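Side-chain contacts in PA1221 (Pseudomonas aeruginosa, PDB 4DG8), which pairs a nucleotide-binding domain of the ANL (AMP-binding enzyme) superfamily with a carrier domain of the phosphopantetheine-attachment type, and binds adenosine monophosphate: residues R43-D48 and R56-S61; P291-A296 and D326-D331. All blocks are in the same frame, centred on the assembly; numbering follows the deposited sequence.

Both contacts lie within the AMP-binding region but share no element of secondary structure, and their centres are 39 Å apart. Contact 1 is buried and wholly apolar: a beta strand of a four-stranded mixed sheet meets the first turns of the helix that follows the hairpin, through methyl groups alone. Contact 2 joins parts more distant along the chain, a helix and a 3-10 turn in a loop, and is only partly buried. Its inner half is again aliphatic, whereas its outer half is polar and charged, with an arginine, a glutamate, a backbone carbonyl and a water. In these two contacts the buried residues meet through methyl groups, and the charged groups belong to the more exposed ones.

Contact 1 (R43-D48 and R56-S61); sequences REAIRD and RQLLDS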
loop_
_atom_site.group_PDB
_atom_site.type_symbol
_atom_site.label_atom_id
_atom_site.label_comp_id
_atom_site.label_asym_id
_atom_site.label_seq_id
_atom_site.Cartn_x
_atom_site.Cartn_y
_atom_site.Cartn_z
ATOM N N ARG A 43 -19.199 -14.495 14.445
ATOM C CA ARG A 43 -17.735 -14.384 14.542
ATOM C C ARG A 43 -17.267 -12.913 14.645
ATOM O O ARG A 43 -17.947 -12.003 14.198
ATOM C CB ARG A 43 -17.061 -15.024 13.328
ATOM C CG ARG A 43 -16.886 -16.532 13.377
ATOM C CD ARG A 43 -15.983 -16.954 12.222
ATOM N NE ARG A 43 -15.688 -18.384 12.207
ATOM C CZ ARG A 43 -14.874 -18.964 11.328
ATOM N NH1 ARG A 43 -14.275 -18.234 10.396
ATOM N NH2 ARG A 43 -14.655 -20.272 11.378
ATOM N N GLU A 44 -16.093 -12.695 15.225
ATOM C CA GLU A 44 -15.575 -11.348 15.448
ATOM C C GLU A 44 -14.930 -10.747 14.174
ATOM O O GLU A 44 -13.953 -11.272 13.635
ATOM C CB GLU A 44 -14.555 -11.433 16.581
ATOM C CG GLU A 44 -14.079 -10.131 17.114
ATOM C CD GLU A 44 -13.139 -10.332 18.278
ATOM O OE1 GLU A 44 -12.395 -11.329 18.260
ATOM O OE2 GLU A 44 -13.153 -9.506 19.213
ATOM N N ALA A 45 -15.531 -9.681 13.662
ATOM C CA ALA A 45 -15.049 -8.999 12.459
ATOM C C ALA A 45 -14.004 -7.918 12.737
ATOM O O ALA A 45 -13.129 -7.657 11.918
ATOM C CB ALA A 45 -16.219 -8.426 11.681
ATOM N N ILE A 46 -14.161 -7.241 13.869
ATOM C CA ILE A 46 -13.295 -6.130 14.246
ATOM C C ILE A 46 -13.021 -6.209 15.741
ATOM O O ILE A 46 -13.947 -6.321 16.532
ATOM C CB ILE A 46 -13.983 -4.765 13.998
ATOM C CG1 ILE A 46 -14.362 -4.561 12.529
ATOM C CG2 ILE A 46 -13.100 -3.627 14.458
ATOM C CD1 ILE A 46 -15.151 -3.260 12.307
ATOM N N ARG A 47 -11.757 -6.106 16.128
ATOM C CA ARG A 47 -11.417 -5.983 17.535
ATOM C C ARG A 47 -10.683 -4.676 17.774
ATOM O O ARG A 47 -9.627 -4.429 17.184
ATOM C CB ARG A 47 -10.538 -7.152 18.000
ATOM C CG ARG A 47 -9.899 -6.916 19.389
ATOM C CD ARG A 47 -10.887 -7.145 20.515
ATOM N NE ARG A 47 -11.165 -8.567 20.626
ATOM C CZ ARG A 47 -10.604 -9.378 21.516
ATOM N NH1 ARG A 47 -9.761 -8.899 22.426
ATOM N NH2 ARG A 47 -10.909 -10.669 21.505
ATOM N N ASP A 48 -11.231 -3.840 18.647
ATOM C CA ASP A 48 -10.607 -2.552 18.937
ATOM C C ASP A 48 -10.558 -2.287 20.445
ATOM O O ASP A 48 -10.921 -3.166 21.232
ATOM C CB ASP A 48 -11.306 -1.428 18.148
ATOM C CG ASP A 48 -12.777 -1.233 18.529
ATOM O OD1 ASP A 48 -13.207 -1.674 19.626
ATOM O OD2 ASP A 48 -13.500 -0.586 17.728
ATOM N N ARG A 56 -22.450 -9.664 11.417
ATOM C CA ARG A 56 -23.792 -9.106 11.273
ATOM C C ARG A 56 -23.853 -7.619 11.680
ATOM O O ARG A 56 -24.413 -6.816 10.955
ATOM C CB ARG A 56 -24.836 -9.941 12.029
ATOM C CG ARG A 56 -26.298 -9.555 11.753
ATOM N N GLN A 57 -23.281 -7.246 12.821
ATOM C CA GLN A 57 -23.295 -5.839 13.211
ATOM C C GLN A 57 -22.572 -4.970 12.175
ATOM O O GLN A 57 -23.039 -3.885 11.844
ATOM C CB GLN A 57 -22.678 -5.632 14.586
ATOM C CG GLN A 57 -23.202 -6.612 15.620
ATOM C CD GLN A 57 -22.502 -6.505 16.964
ATOM O OE1 GLN A 57 -21.279 -6.671 17.065
ATOM N NE2 GLN A 57 -23.281 -6.240 18.011
ATOM N N LEU A 58 -21.440 -5.456 11.673
ATOM C CA LEU A 58 -20.666 -4.730 10.668
ATOM C C LEU A 58 -21.502 -4.507 9.413
ATOM O O LEU A 58 -21.602 -3.379 8.926
ATOM C CB LEU A 58 -19.358 -5.457 10.323
ATOM C CG LEU A 58 -18.487 -4.712 9.306
ATOM C CD1 LEU A 58 -18.340 -3.238 9.704
ATOM C CD2 LEU A 58 -17.129 -5.363 9.090
ATOM N N LEU A 59 -22.126 -5.582 8.925
ATOM C CA LEU A 59 -23.001 -5.534 7.759
ATOM C C LEU A 59 -24.197 -4.589 7.964
ATOM O O LEU A 59 -24.499 -3.805 7.083
ATOM C CB LEU A 59 -23.472 -6.943 7.365
ATOM C CG LEU A 59 -24.380 -7.084 6.129
ATOM C CD1 LEU A 59 -23.726 -6.522 4.891
ATOM C CD2 LEU A 59 -24.800 -8.537 5.897
ATOM N N ASP A 60 -24.875 -4.673 9.107
ATOM C CA ASP A 60 -25.970 -3.744 9.419
ATOM C C ASP A 60 -25.530 -2.271 9.419
ATOM O O ASP A 60 -26.207 -1.396 8.850
ATOM C CB ASP A 60 -26.591 -4.052 10.786
ATOM C CG ASP A 60 -27.382 -5.352 10.811
ATOM O OD1 ASP A 60 -27.681 -5.923 9.731
ATOM O OD2 ASP A 60 -27.708 -5.793 11.938
ATOM N N SER A 61 -24.415 -1.986 10.085
ATOM C CA SER A 61 -23.951 -0.604 10.168
ATOM C C SER A 61 -23.574 -0.082 8.777
ATOM O O SER A 61 -23.940 1.036 8.384
ATOM C CB SER A 61 -22.778 -0.480 11.145
ATOM O OG SER A 61 -23.158 -0.909 12.443
#
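A chi1 of -178° carries Leu58 CG away from the backbone N and turns its two methyls to neighbouring residues of strand 44-48, while Ile46, whose CG1 stands beside its own N (chi1 -60°) and whose chain then extends, carries CD1 out to meet one of them. The leucine fork divides the work: CD2 rests on Ala45 CB at 4.1 Å, and CD1 meets Ile46 CD1, also at 4.1 Å. The Ile46 and Leu58 side chains cross at about a right angle, so they touch through their terminal methyls instead of lying alongside.

Consecutive strand residues can both point at the helix because Ala45 and Ile46 form a classic beta bulge opposite Val53 of the adjoining strand. Alanine suits the place where the backbones come nearest, 7.3 Å between Ala45 CA and Leu58 CA; the longer isoleucine spans the gap beside it. Val53 also touches Ile46 and Leu58, and helix 88-99 adds Ile91 against Ile46 and Thr92 against Leu58. This is a beta hairpin with a classic bulge, strands 44-48 and 51-54, packed on the helix that follows it, 55-72, at the edge of the mixed sheet.

Contact 2 (P291-A296 and D326-D331); sequences PHVRRA and DDLEED
Arg294 and Leu328 bring the two backbones to their nearest, 5.8 Å between their CA atoms, where helix 290-299 passes a short 3-10 turn formed by 326-329. The turn is closed by the backbone bond from Glu329 N to Asp326 O, and it presents both the Leu328 side chain and the Leu328 carbonyl to the helix.

On the inner side, Val293 CG1 packs against Leu328 CD2 at 3.7 Å. Branched aliphatic residues suit this buried spot, where Val323 and Ile333 also touch Val293. Farther out, Arg294 CG lies 3.8 Å from Leu328 CB, and Arg294 CD passes Leu328 O. A bend at chi3 (78°) then turns the guanidinium to the 3-10 turn, and NH1 serves two acceptors at the edge of the group. It bonds Leu328 O at 2.8 Å, the donor lying above the carbonyl plane, and forms a salt bridge with Glu329 OE2 at 3.0 Å. That oxygen is also met from above its carboxylate plane; the two flat groups stand 80° apart. A water accepts from Arg294 NH2 at 3.1 Å and donates to Glu329 OE2 at 2.6 Å, bridging the ion pair. Arginine suits this border because its aliphatic part can lie along the leucine while its charged end reaches the rim.

Within the same turn, Asp327 forms a salt bridge with Arg411 and a hydrogen bond with His321. The Val293 side chain is about 10 Å from the bound adenosine monophosphate. Helix 290-299 is the helix of a beta-alpha-beta crossover between adjacent parallel strands 280-284 and 304-309, here tied to the loop 323-336.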
loop_
_atom_site.group_PDB
_atom_site.type_symbol
_atom_site.label_atom_id
_atom_site.label_comp_id
_atom_site.label_asym_id
_atom_site.label_seq_id
_atom_site.Cartn_x
_atom_site.Cartn_y
_atom_site.Cartn_z
ATOM N N PRO A 291 20.192 -10.769 6.830
ATOM C CA PRO A 291 20.596 -10.948 8.235
ATOM C C PRO A 291 19.440 -10.802 9.241
ATOM O O PRO A 291 19.429 -11.505 10.255
ATOM C CB PRO A 291 21.639 -9.847 8.440
ATOM C CG PRO A 291 22.242 -9.664 7.061
ATOM C CD PRO A 291 21.069 -9.820 6.111
ATOM N N HIS A 292 18.491 -9.907 8.971
ATOM C CA HIS A 292 17.342 -9.730 9.864
ATOM C C HIS A 292 16.331 -10.896 9.727
ATOM O O HIS A 292 15.765 -11.349 10.718
ATOM C CB HIS A 292 16.658 -8.372 9.613
ATOM C CG HIS A 292 17.470 -7.194 10.058
ATOM N ND1 HIS A 292 18.437 -6.605 9.266
ATOM C CD2 HIS A 292 17.466 -6.502 11.221
ATOM C CE1 HIS A 292 18.991 -5.604 9.925
ATOM N NE2 HIS A 292 18.423 -5.523 11.115
ATOM N N VAL A 293 16.122 -11.385 8.502
ATOM C CA VAL A 293 15.250 -12.540 8.283
ATOM C C VAL A 293 15.823 -13.757 8.997
ATOM O O VAL A 293 15.079 -14.527 9.609
ATOM C CB VAL A 293 15.039 -12.856 6.775
ATOM C CG1 VAL A 293 14.318 -14.201 6.591
ATOM C CG2 VAL A 293 14.271 -11.736 6.100
ATOM N N ARG A 294 17.143 -13.915 8.917
ATOM C CA ARG A 294 17.875 -14.957 9.627
ATOM C C ARG A 294 17.638 -14.817 11.131
ATOM O O ARG A 294 17.296 -15.791 11.811
ATOM C CB ARG A 294 19.395 -14.869 9.344
ATOM C CG ARG A 294 19.893 -15.680 8.135
ATOM C CD ARG A 294 21.421 -15.548 7.928
ATOM N NE ARG A 294 22.200 -16.372 8.861
ATOM C CZ ARG A 294 22.562 -17.629 8.613
ATOM N NH1 ARG A 294 22.214 -18.192 7.463
ATOM N NH2 ARG A 294 23.263 -18.328 9.502
ATOM N N ARG A 295 17.830 -13.613 11.665
ATOM C CA ARG A 295 17.659 -13.457 13.110
ATOM C C ARG A 295 16.213 -13.825 13.549
ATOM O O ARG A 295 15.990 -14.546 14.552
ATOM C CB ARG A 295 18.048 -12.042 13.544
ATOM C CG ARG A 295 18.209 -11.908 15.041
ATOM C CD ARG A 295 18.650 -10.508 15.487
ATOM N NE ARG A 295 18.706 -10.467 16.947
ATOM C CZ ARG A 295 18.594 -9.363 17.670
ATOM N NH1 ARG A 295 18.459 -8.190 17.072
ATOM N NH2 ARG A 295 18.632 -9.429 18.989
ATOM N N ALA A 296 15.240 -13.361 12.762
ATOM C CA ALA A 296 13.841 -13.651 13.052
ATOM C C ALA A 296 13.548 -15.154 13.009
ATOM O O ALA A 296 13.062 -15.720 13.992
ATOM C CB ALA A 296 12.885 -12.870 12.118
ATOM N N ASP A 326 16.614 -23.084 3.590
ATOM C CA ASP A 326 17.685 -22.868 2.628
ATOM C C ASP A 326 17.853 -21.410 2.233
ATOM O O ASP A 326 18.976 -20.941 2.000
ATOM C CB ASP A 326 17.411 -23.676 1.372
ATOM C CG ASP A 326 18.349 -24.824 1.228
ATOM O OD1 ASP A 326 18.952 -25.207 2.249
ATOM O OD2 ASP A 326 18.487 -25.338 0.100
ATOM N N ASP A 327 16.735 -20.698 2.131
ATOM C CA ASP A 327 16.766 -19.293 1.724
ATOM C C ASP A 327 17.679 -18.471 2.614
ATOM O O ASP A 327 18.211 -17.453 2.181
ATOM C CB ASP A 327 15.358 -18.687 1.711
ATOM C CG ASP A 327 14.461 -19.334 0.674
ATOM O OD1 ASP A 327 15.016 -19.865 -0.326
ATOM O OD2 ASP A 327 13.217 -19.309 0.861
ATOM N N LEU A 328 17.859 -18.917 3.855
ATOM C CA LEU A 328 18.618 -18.137 4.827
ATOM C C LEU A 328 20.105 -18.160 4.516
ATOM O O LEU A 328 20.892 -17.441 5.140
ATOM C CB LEU A 328 18.373 -18.652 6.239
ATOM C CG LEU A 328 16.915 -18.679 6.683
ATOM C CD1 LEU A 328 16.840 -19.269 8.075
ATOM C CD2 LEU A 328 16.293 -17.290 6.639
ATOM N N GLU A 329 20.483 -18.990 3.548
ATOM C CA GLU A 329 21.868 -19.079 3.121
ATOM C C GLU A 329 22.165 -18.230 1.887
ATOM O O GLU A 329 23.298 -18.212 1.425
ATOM C CB GLU A 329 22.239 -20.530 2.819
ATOM C CG GLU A 329 22.052 -21.465 3.983
ATOM C CD GLU A 329 22.779 -20.984 5.223
ATOM O OE1 GLU A 329 23.985 -20.655 5.128
ATOM O OE2 GLU A 329 22.134 -20.921 6.289
ATOM N N GLU A 330 21.160 -17.543 1.346
ATOM C CA GLU A 330 21.357 -16.812 0.095
ATOM C C GLU A 330 21.673 -15.337 0.335
ATOM O O GLU A 330 21.516 -14.840 1.459
ATOM C CB GLU A 330 20.087 -16.916 -0.768
ATOM C CG GLU A 330 19.573 -18.344 -0.991
ATOM C CD GLU A 330 20.073 -18.974 -2.287
ATOM O OE1 GLU A 330 20.857 -18.322 -3.008
ATOM O OE2 GLU A 330 19.676 -20.119 -2.591
ATOM N N ASP A 331 22.041 -14.629 -0.740
ATOM C CA ASP A 331 22.399 -13.209 -0.669
ATOM C C ASP A 331 21.127 -12.372 -0.632
ATOM O O ASP A 331 21.155 -11.208 -0.255
ATOM C CB ASP A 331 23.219 -12.773 -1.894
ATOM C CG ASP A 331 24.701 -13.135 -1.802
ATOM O OD1 ASP A 331 25.122 -13.845 -0.865
ATOM O OD2 ASP A 331 25.449 -12.705 -2.712
HETATM O O HOH W 1 23.827 -21.103 8.318
#